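SusD superfamily protein (Bacteroides thetaiotaomicron, PDB 3MCX) is of unknown function but, as a SusD-family protein of the outer membrane, probably binds glycans at the cell surface for uptake through a partner transporter. Local coordinates at residues L257-I262 against N350-R355; A27-Y32 against N196-Y201; N246-D251 against L335-G340. One frame throughout, in Å; residues are numbered along the deposited sequence. Where two conformers were deposited one is given.

Contact 1 (L257-I262 against N350-R355)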
loop_
_atom_site.group_PDB
_atom_site.type_symbol
_atom_site.label_atom_id
_atom_site.label_comp_id
_atom_site.label_asym_id
_atom_site.label_seq_id
_atom_site.Cartn_x
_atom_site.Cartn_y
_atom_site.Cartn_z
ATOM N N LEU A 257 -6.319 -11.106 1.380
ATOM C CA LEU A 257 -7.133 -11.196 0.166
ATOM C C LEU A 257 -6.274 -11.291 -1.095
ATOM O O LEU A 257 -6.637 -11.982 -2.042
ATOM C CB LEU A 257 -8.089 -10.020 0.094
ATOM C CG LEU A 257 -9.177 -9.989 1.165
ATOM C CD1 LEU A 257 -9.696 -8.563 1.340
ATOM C CD2 LEU A 257 -10.329 -10.887 0.787
ATOM N N PHE A 258 -5.158 -10.581 -1.117
ATOM C CA PHE A 258 -4.159 -10.691 -2.196
ATOM C C PHE A 258 -2.804 -10.525 -1.537
ATOM O O PHE A 258 -2.549 -9.547 -0.869
ATOM C CB PHE A 258 -4.417 -9.646 -3.267
ATOM C CG PHE A 258 -3.351 -9.541 -4.355
ATOM C CD1 PHE A 258 -2.693 -10.659 -4.850
ATOM C CD2 PHE A 258 -3.058 -8.311 -4.902
ATOM C CE1 PHE A 258 -1.728 -10.524 -5.863
ATOM C CE2 PHE A 258 -2.084 -8.191 -5.936
ATOM C CZ PHE A 258 -1.422 -9.292 -6.372
ATOM N N GLU A 259 -1.947 -11.526 -1.746
ATOM C CA GLU A 259 -0.635 -11.573 -1.110
ATOM C C GLU A 259 0.335 -12.251 -2.073
ATOM O O GLU A 259 0.040 -13.317 -2.603
ATOM C CB GLU A 259 -0.764 -12.344 0.201
ATOM C CG GLU A 259 0.521 -12.685 0.920
ATOM C CD GLU A 259 0.194 -13.429 2.218
ATOM O OE1 GLU A 259 -0.773 -13.018 2.908
ATOM O OE2 GLU A 259 0.840 -14.437 2.547
ATOM N N LEU A 260 1.485 -11.616 -2.289
ATOM C CA LEU A 260 2.502 -12.139 -3.204
ATOM C C LEU A 260 3.405 -13.100 -2.458
ATOM O O LEU A 260 3.875 -12.816 -1.367
ATOM C CB LEU A 260 3.307 -11.004 -3.833
ATOM C CG LEU A 260 2.471 -10.034 -4.660
ATOM C CD1 LEU A 260 3.249 -8.743 -4.887
ATOM C CD2 LEU A 260 2.048 -10.696 -5.983
ATOM N N TYR A 261 3.644 -14.254 -3.075
ATOM C CA TYR A 261 4.430 -15.336 -2.483
ATOM C C TYR A 261 5.912 -15.066 -2.673
ATOM O O TYR A 261 6.373 -14.809 -3.813
ATOM C CB TYR A 261 4.054 -16.643 -3.155
ATOM C CG TYR A 261 4.745 -17.868 -2.622
ATOM C CD1 TYR A 261 4.639 -18.224 -1.293
ATOM C CD2 TYR A 261 5.518 -18.691 -3.457
ATOM C CE1 TYR A 261 5.272 -19.353 -0.813
ATOM C CE2 TYR A 261 6.143 -19.836 -2.984
ATOM C CZ TYR A 261 6.015 -20.165 -1.659
ATOM O OH TYR A 261 6.637 -21.308 -1.187
ATOM N N ILE A 262 6.655 -15.164 -1.568
ATOM C CA ILE A 262 8.088 -14.944 -1.509
ATOM C C ILE A 262 8.766 -16.143 -0.885
ATOM O O ILE A 262 8.314 -16.696 0.128
ATOM C CB ILE A 262 8.412 -13.713 -0.622
ATOM C CG1 ILE A 262 7.760 -12.427 -1.166
ATOM C CG2 ILE A 262 9.931 -13.554 -0.371
ATOM C CD1 ILE A 262 8.307 -11.972 -2.511
ATOM N N ASN A 350 6.031 -13.089 3.032
ATOM C CA ASN A 350 5.157 -12.734 1.913
ATOM C C ASN A 350 4.781 -11.252 1.965
ATOM O O ASN A 350 4.980 -10.568 2.978
ATOM C CB ASN A 350 3.893 -13.580 1.922
ATOM C CG ASN A 350 4.080 -14.940 1.297
ATOM O OD1 ASN A 350 5.195 -15.353 0.926
ATOM N ND2 ASN A 350 2.977 -15.700 1.241
ATOM N N ILE A 351 4.226 -10.755 0.873
ATOM C CA ILE A 351 3.803 -9.369 0.752
ATOM C C ILE A 351 2.275 -9.319 0.649
ATOM O O ILE A 351 1.690 -9.515 -0.437
ATOM C CB ILE A 351 4.406 -8.665 -0.487
ATOM C CG1 ILE A 351 5.926 -8.918 -0.619
ATOM C CG2 ILE A 351 4.126 -7.186 -0.359
ATOM C CD1 ILE A 351 6.539 -8.170 -1.835
ATOM N N CYS A 352 1.614 -9.020 1.764
ATOM C CA CYS A 352 0.173 -8.888 1.742
ATOM C C CYS A 352 -0.171 -7.519 1.178
ATOM O O CYS A 352 0.297 -6.472 1.685
ATOM C CB CYS A 352 -0.379 -9.035 3.154
ATOM S SG CYS A 352 -2.183 -8.880 3.190
ATOM N N ILE A 353 -0.896 -7.524 0.058
ATOM C CA ILE A 353 -1.277 -6.312 -0.641
ATOM C C ILE A 353 -2.552 -5.700 -0.072
ATOM O O ILE A 353 -2.636 -4.488 0.076
ATOM C CB ILE A 353 -1.426 -6.594 -2.160
ATOM C CG1 ILE A 353 -0.167 -7.218 -2.749
ATOM C CG2 ILE A 353 -1.851 -5.297 -2.935
ATOM C CD1 ILE A 353 1.099 -6.381 -2.623
ATOM N N ILE A 354 -3.542 -6.532 0.259
ATOM C CA ILE A 354 -4.752 -6.045 0.920
ATOM C C ILE A 354 -5.361 -7.179 1.740
ATOM O O ILE A 354 -5.334 -8.339 1.342
ATOM C CB ILE A 354 -5.757 -5.421 -0.099
ATOM C CG1 ILE A 354 -6.941 -4.764 0.605
ATOM C CG2 ILE A 354 -6.214 -6.458 -1.112
ATOM C CD1 ILE A 354 -7.650 -3.699 -0.255
ATOM N N ARG A 355 -5.872 -6.834 2.913
ATOM C CA ARG A 355 -6.495 -7.807 3.794
ATOM C C ARG A 355 -7.826 -7.305 4.368
ATOM O O ARG A 355 -8.192 -6.131 4.272
ATOM C CB ARG A 355 -5.539 -8.240 4.898
ATOM C CG ARG A 355 -5.179 -7.188 5.878
ATOM C CD ARG A 355 -4.194 -7.745 6.906
ATOM N NE ARG A 355 -3.684 -6.705 7.809
ATOM C CZ ARG A 355 -4.192 -6.331 8.992
ATOM N NH1 ARG A 355 -5.178 -6.998 9.587
ATOM N NH2 ARG A 355 -3.647 -5.318 9.635
#
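Two antiparallel strands, 256-260 and 351-355, pair across a classic beta bulge: L257 and F258 both face I354, and I353 and I354 both face F258. F258 O takes a short bond from I353 N and a weak one from I354 N, and I354 O receives L257 N and, weakly, F258 N. Beyond the bulge, L260 and I351 form a hydrogen-bonded pair; L260 N reaches I351 O at 2.8 Å from above the carbonyl plane, whereas I351 N meets L260 O almost straight.

N350 continues the pairing with its side chain. Its CB lies 3.4 Å from L260 O and 3.2 Å from E259 OE2, and CG, anti to the carbonyl carbon, turns the amide across the neighbouring strand. ND2 gives a hydrogen bond of 2.8 Å to the anti lone pair of E259 OE2, which lies in the amide plane. OD1 accepts I262 N at 2.9 Å from above its carbonyl plane. The amide is thus gripped at both ends; E259 OE2 also takes F252 N, while OE1 is bonded to S256 OG.

On the sheet face carrying F258 and L260, I353 CG1 rests over the F258 ring, 4.1 Å from its centroid, and I353 CD1 meets L260 CD1. Helix 201-214 packs on F258 and I354, helix 21-36 on L260, I262 and I351, wedging this small sheet into the largely helical SusD-family fold; R355 occupies the N-cap position before helix 356-370.

Contact 2 (A27-Y32 against N196-Y201)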
loop_
_atom_site.group_PDB
_atom_site.type_symbol
_atom_site.label_atom_id
_atom_site.label_comp_id
_atom_site.label_asym_id
_atom_site.label_seq_id
_atom_site.Cartn_x
_atom_site.Cartn_y
_atom_site.Cartn_z
ATOM N N ALA A 27 3.789 -15.988 -18.403
ATOM C CA ALA A 27 3.871 -14.535 -18.526
ATOM C C ALA A 27 3.194 -13.802 -17.377
ATOM O O ALA A 27 3.746 -12.867 -16.837
ATOM C CB ALA A 27 3.299 -14.040 -19.902
ATOM N N LEU A 28 1.991 -14.233 -17.018
ATOM C CA LEU A 28 1.287 -13.624 -15.893
ATOM C C LEU A 28 2.071 -13.832 -14.584
ATOM O O LEU A 28 2.197 -12.915 -13.783
ATOM C CB LEU A 28 -0.111 -14.209 -15.796
ATOM C CG LEU A 28 -0.985 -13.695 -14.647
ATOM C CD1 LEU A 28 -1.136 -12.142 -14.678
ATOM C CD2 LEU A 28 -2.325 -14.434 -14.622
ATOM N N ASN A 29 2.593 -15.045 -14.393
ATOM C CA ASN A 29 3.405 -15.279 -13.190
ATOM C C ASN A 29 4.560 -14.297 -13.133
ATOM O O ASN A 29 4.910 -13.817 -12.061
ATOM C CB ASN A 29 3.947 -16.700 -13.153
ATOM C CG ASN A 29 2.854 -17.750 -12.945
ATOM O OD1 ASN A 29 1.748 -17.435 -12.546
ATOM N ND2 ASN A 29 3.196 -18.985 -13.165
ATOM N N GLY A 30 5.157 -14.007 -14.281
ATOM C CA GLY A 30 6.227 -13.031 -14.359
ATOM C C GLY A 30 5.830 -11.619 -13.974
ATOM O O GLY A 30 6.604 -10.867 -13.391
ATOM N N ILE A 31 4.610 -11.218 -14.319
ATOM C CA ILE A 31 4.088 -9.928 -13.916
ATOM C C ILE A 31 3.951 -9.844 -12.379
ATOM O O ILE A 31 4.384 -8.878 -11.759
ATOM C CB ILE A 31 2.714 -9.677 -14.617
ATOM C CG1 ILE A 31 2.973 -9.464 -16.104
ATOM C CG2 ILE A 31 1.927 -8.503 -13.996
ATOM C CD1 ILE A 31 1.729 -9.497 -16.966
ATOM N N TYR A 32 3.364 -10.877 -11.769
ATOM C CA TYR A 32 3.267 -10.908 -10.317
ATOM C C TYR A 32 4.649 -10.885 -9.660
ATOM O O TYR A 32 4.842 -10.173 -8.675
ATOM C CB TYR A 32 2.547 -12.170 -9.884
ATOM C CG TYR A 32 1.037 -12.152 -10.107
ATOM C CD1 TYR A 32 0.245 -11.246 -9.451
ATOM C CD2 TYR A 32 0.424 -13.123 -10.875
ATOM C CE1 TYR A 32 -1.171 -11.267 -9.600
ATOM C CE2 TYR A 32 -0.963 -13.160 -11.023
ATOM C CZ TYR A 32 -1.742 -12.230 -10.365
ATOM O OH TYR A 32 -3.121 -12.260 -10.443
ATOM N N ASN A 196 -4.289 -18.164 -3.457
ATOM C CA ASN A 196 -3.057 -17.750 -2.807
ATOM C C ASN A 196 -1.960 -17.351 -3.780
ATOM O O ASN A 196 -1.475 -18.184 -4.545
ATOM C CB ASN A 196 -2.522 -18.892 -1.910
ATOM C CG ASN A 196 -3.413 -19.185 -0.717
ATOM O OD1 ASN A 196 -4.342 -18.445 -0.414
ATOM N ND2 ASN A 196 -3.120 -20.278 -0.026
ATOM N N GLY A 197 -1.564 -16.075 -3.770
ATOM C CA GLY A 197 -0.477 -15.595 -4.605
ATOM C C GLY A 197 -0.933 -14.775 -5.780
ATOM O O GLY A 197 -0.101 -14.202 -6.469
ATOM N N TYR A 198 -2.251 -14.742 -6.008
ATOM C CA TYR A 198 -2.856 -14.208 -7.238
ATOM C C TYR A 198 -4.125 -13.440 -6.921
ATOM O O TYR A 198 -4.673 -13.563 -5.835
ATOM C CB TYR A 198 -3.245 -15.347 -8.163
ATOM C CG TYR A 198 -2.122 -16.274 -8.480
ATOM C CD1 TYR A 198 -1.060 -15.847 -9.247
ATOM C CD2 TYR A 198 -2.113 -17.577 -8.011
ATOM C CE1 TYR A 198 -0.025 -16.688 -9.573
ATOM C CE2 TYR A 198 -1.069 -18.429 -8.321
ATOM C CZ TYR A 198 -0.030 -17.973 -9.102
ATOM O OH TYR A 198 1.015 -18.799 -9.420
ATOM N N ILE A 199 -4.612 -12.661 -7.889
ATOM C CA ILE A 199 -5.798 -11.838 -7.720
ATOM C C ILE A 199 -7.066 -12.591 -8.069
ATOM O O ILE A 199 -7.173 -13.141 -9.165
ATOM C CB ILE A 199 -5.706 -10.585 -8.620
ATOM C CG1 ILE A 199 -4.555 -9.713 -8.135
ATOM C CG2 ILE A 199 -7.019 -9.812 -8.612
ATOM C CD1 ILE A 199 -4.088 -8.685 -9.169
ATOM N N ASN A 200 -8.020 -12.639 -7.126
ATOM C CA ASN A 200 -9.357 -13.157 -7.368
ATOM C C ASN A 200 -10.412 -12.043 -7.254
ATOM O O ASN A 200 -10.069 -10.870 -7.069
ATOM C CB ASN A 200 -9.655 -14.348 -6.447
ATOM C CG ASN A 200 -9.868 -13.947 -4.986
ATOM O OD1 ASN A 200 -9.790 -12.763 -4.633
ATOM N ND2 ASN A 200 -10.118 -14.953 -4.128
ATOM N N TYR A 201 -11.686 -12.423 -7.378
ATOM C CA TYR A 201 -12.785 -11.461 -7.362
ATOM C C TYR A 201 -12.776 -10.638 -6.068
ATOM O O TYR A 201 -12.991 -9.419 -6.103
ATOM C CB TYR A 201 -14.130 -12.203 -7.562
ATOM C CG TYR A 201 -15.345 -11.329 -7.411
ATOM C CD1 TYR A 201 -15.944 -11.137 -6.175
ATOM C CD2 TYR A 201 -15.892 -10.678 -8.522
ATOM C CE1 TYR A 201 -17.073 -10.325 -6.056
ATOM C CE2 TYR A 201 -17.012 -9.883 -8.410
ATOM C CZ TYR A 201 -17.587 -9.707 -7.185
ATOM O OH TYR A 201 -18.681 -8.905 -7.104
#
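Y32, on helix 21-36, pushes its ring into the loop ahead of helix 201-214 and is gripped by three consecutive residues. Its OH accepts a nearly straight hydrogen bond from I199 N (3.0 Å, 169°). The Y198 ring turns an edge toward the Y32 face in an offset edge-to-face pair, centroids 5.2 Å apart and planes at 64°; in one of its two conformers, Y198 CD1 comes to 3.2 Å from Y32 CE2. G197 O stands over the centre of a Y32 face, 4.2 Å from CD1 of Y32. I199 CD1 comes to 3.9 Å from Y32 CE1, and I199 CB and CG1 lie against the hydroxyl.

Outside this shell, E124 OE1 is hydrogen-bonded to Y32 OH, so the buried hydroxyl has two polar partners. The positive phi of G197 (106°), which calls for glycine, shapes the chain just ahead of Y198. One turn before Y32, N29 approaches the Y198 hydroxyl end, its OD1 held by Q25 NE2. At the far end of the loop N200 N-caps helix 201-214, its OD1 bonded to A203 N. Helix 115-140 packs on Y198 and I199 through E124 and M128, while strand 256-260 meets Y32 through L260 and I199 through F258.

Contact 3 (N246-D251 against L335-G340)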
loop_
_atom_site.group_PDB
_atom_site.type_symbol
_atom_site.label_atom_id
_atom_site.label_comp_id
_atom_site.label_asym_id
_atom_site.label_seq_id
_atom_site.Cartn_x
_atom_site.Cartn_y
_atom_site.Cartn_z
ATOM N N ASN A 246 0.172 -14.175 16.355
ATOM C CA ASN A 246 0.793 -15.334 15.715
ATOM C C ASN A 246 0.690 -15.367 14.195
ATOM O O ASN A 246 1.382 -16.146 13.544
ATOM C CB ASN A 246 0.138 -16.614 16.247
ATOM C CG ASN A 246 0.134 -16.695 17.769
ATOM O OD1 ASN A 246 -0.866 -17.112 18.366
ATOM N ND2 ASN A 246 1.236 -16.294 18.394
ATOM N N VAL A 247 -0.187 -14.569 13.619
ATOM C CA VAL A 247 -0.400 -14.636 12.161
ATOM C C VAL A 247 0.739 -13.986 11.331
ATOM O O VAL A 247 0.990 -14.366 10.188
ATOM C CB VAL A 247 -1.781 -14.034 11.785
ATOM C CG1 VAL A 247 -2.906 -14.859 12.467
ATOM C CG2 VAL A 247 -1.862 -12.528 12.094
ATOM N N TRP A 248 1.451 -13.054 11.936
ATOM C CA TRP A 248 2.442 -12.240 11.255
ATOM C C TRP A 248 3.640 -13.109 10.818
ATOM O O TRP A 248 4.203 -13.880 11.598
ATOM C CB TRP A 248 2.833 -11.044 12.147
ATOM C CG TRP A 248 1.618 -10.250 12.455
ATOM C CD1 TRP A 248 0.859 -10.338 13.582
ATOM C CD2 TRP A 248 0.911 -9.385 11.565
ATOM N NE1 TRP A 248 -0.247 -9.563 13.477
ATOM C CE2 TRP A 248 -0.245 -8.946 12.248
ATOM C CE3 TRP A 248 1.160 -8.906 10.281
ATOM C CZ2 TRP A 248 -1.158 -8.063 11.672
ATOM C CZ3 TRP A 248 0.243 -8.020 9.701
ATOM C CH2 TRP A 248 -0.896 -7.606 10.410
ATOM N N GLY A 249 3.968 -13.007 9.539
ATOM C CA GLY A 249 5.007 -13.828 8.946
ATOM C C GLY A 249 4.550 -15.128 8.348
ATOM O O GLY A 249 5.294 -15.766 7.591
ATOM N N GLN A 250 3.363 -15.588 8.739
ATOM C CA GLN A 250 2.803 -16.835 8.234
ATOM C C GLN A 250 2.080 -16.557 6.912
ATOM O O GLN A 250 1.357 -15.557 6.764
ATOM C CB GLN A 250 1.852 -17.486 9.249
ATOM C CG GLN A 250 2.541 -17.911 10.534
ATOM C CD GLN A 250 3.660 -18.893 10.275
ATOM O OE1 GLN A 250 4.850 -18.564 10.390
ATOM N NE2 GLN A 250 3.293 -20.096 9.888
ATOM N N ASP A 251 2.288 -17.441 5.939
ATOM C CA ASP A 251 1.719 -17.253 4.596
ATOM C C ASP A 251 0.193 -17.390 4.577
ATOM O O ASP A 251 -0.362 -18.308 5.193
ATOM C CB ASP A 251 2.276 -18.313 3.638
ATOM C CG ASP A 251 3.728 -18.085 3.244
ATOM O OD1 ASP A 251 4.379 -17.134 3.714
ATOM O OD2 ASP A 251 4.191 -18.892 2.426
ATOM N N LEU A 335 8.822 -2.412 14.571
ATOM C CA LEU A 335 7.564 -3.021 14.164
ATOM C C LEU A 335 7.823 -4.463 13.777
ATOM O O LEU A 335 8.682 -4.700 12.913
ATOM C CB LEU A 335 6.992 -2.240 12.974
ATOM C CG LEU A 335 5.637 -2.733 12.460
ATOM C CD1 LEU A 335 4.586 -2.585 13.535
ATOM C CD2 LEU A 335 5.245 -2.046 11.134
ATOM N N ALA A 336 7.088 -5.410 14.344
ATOM C CA ALA A 336 7.355 -6.849 14.153
ATOM C C ALA A 336 6.318 -7.540 13.238
ATOM O O ALA A 336 6.099 -8.732 13.356
ATOM C CB ALA A 336 7.440 -7.557 15.509
ATOM N N LYS A 337 5.673 -6.800 12.351
ATOM C CA LYS A 337 4.682 -7.373 11.451
ATOM C C LYS A 337 5.251 -8.327 10.393
ATOM O O LYS A 337 4.519 -9.159 9.909
ATOM C CB LYS A 337 3.879 -6.297 10.724
ATOM C CG LYS A 337 2.759 -5.759 11.522
ATOM C CD LYS A 337 1.841 -4.896 10.667
ATOM C CE LYS A 337 0.676 -4.491 11.525
ATOM N NZ LYS A 337 -0.216 -3.516 10.896
ATOM N N PHE A 338 6.526 -8.186 10.021
ATOM C CA PHE A 338 7.078 -8.942 8.887
ATOM C C PHE A 338 8.345 -9.693 9.295
ATOM O O PHE A 338 9.442 -9.454 8.772
ATOM C CB PHE A 338 7.343 -7.974 7.721
ATOM C CG PHE A 338 6.210 -7.022 7.474
ATOM C CD1 PHE A 338 4.946 -7.505 7.170
ATOM C CD2 PHE A 338 6.376 -5.634 7.645
ATOM C CE1 PHE A 338 3.855 -6.611 6.979
ATOM C CE2 PHE A 338 5.286 -4.742 7.456
ATOM C CZ PHE A 338 4.025 -5.253 7.127
ATOM N N PRO A 339 8.216 -10.669 10.217
ATOM C CA PRO A 339 9.413 -11.337 10.758
ATOM C C PRO A 339 9.923 -12.493 9.884
ATOM O O PRO A 339 10.943 -13.105 10.216
ATOM C CB PRO A 339 8.900 -11.867 12.069
ATOM C CG PRO A 339 7.458 -12.292 11.726
ATOM C CD PRO A 339 6.980 -11.178 10.853
ATOM N N GLY A 340 9.209 -12.821 8.798
ATOM C CA GLY A 340 9.568 -13.974 7.967
ATOM C C GLY A 340 8.813 -15.224 8.372
ATOM O O GLY A 340 8.225 -15.288 9.461
HETATM O O HOH W 1 3.420 -10.791 7.889
#
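V247 opens a type II beta turn that Q250 closes, Q250 N bonding to V247 O; V247 CG2 lies over one face of the W248 indole. W248, next in the chain, offers the opposite face to K337. With CG anti to the carbonyl carbon (chi1 -58°), the indole runs alongside the extended lysine chain, both side chains pointing the same way. K337 CG sits over the six-membered ring, 3.9 Å from its centroid, in a CH-pi contact; farther along, K337 CD meets W248 CZ3 at 3.6 Å and CE meets CH2 at 3.7 Å. K337 O approaches both the methylene and the six-membered ring: it lies 3.4 Å from W248 CB and from W248 CE3.

G249 has a positive phi (91°), as glycine commonly does at this place in a type II turn, and, without a side chain, lets G340 O and P339 come close against its backbone. Its N reaches K337 O through a water, which accepts from G249 N and donates to K337 O, both at 2.8 Å. P339 CG packs on W248 O. After Q250, D251 leaves the turn with OD1 in a salt bridge to K341.

The contact joins two loops, one leading into strand 256-260, the other lying between strands 334-335 and 351-355. R355 of the latter strand touches W248 and K337, while K337 NZ is held by E417 OE2 and by the carbonyls of V415 and E413.

How the contacts relate
Contact 1 is the most deeply placed, its centre about 11 Å from that of the chain, against about 17 Å for the other two; contact 2 is also buried, contact 3 partly so. Contacts 1 and 2 meet through F258, whose CZ lies 3.6 Å from I199 CG1, so the F258 side of the sheet and the loop 196-200 form a continuous, largely apolar interior. Contact 3 adjoins the opposite, polar side of contact 1, around D251, N350 and E259. E417 forms salt bridges with both K337 and R355; R355 also pairs with E413 and, most strongly, E255. Backbone pairing dominates contact 1, aromatic packing with one hydrogen bond contact 2, and a CH-pi contact with a water bridge contact 3.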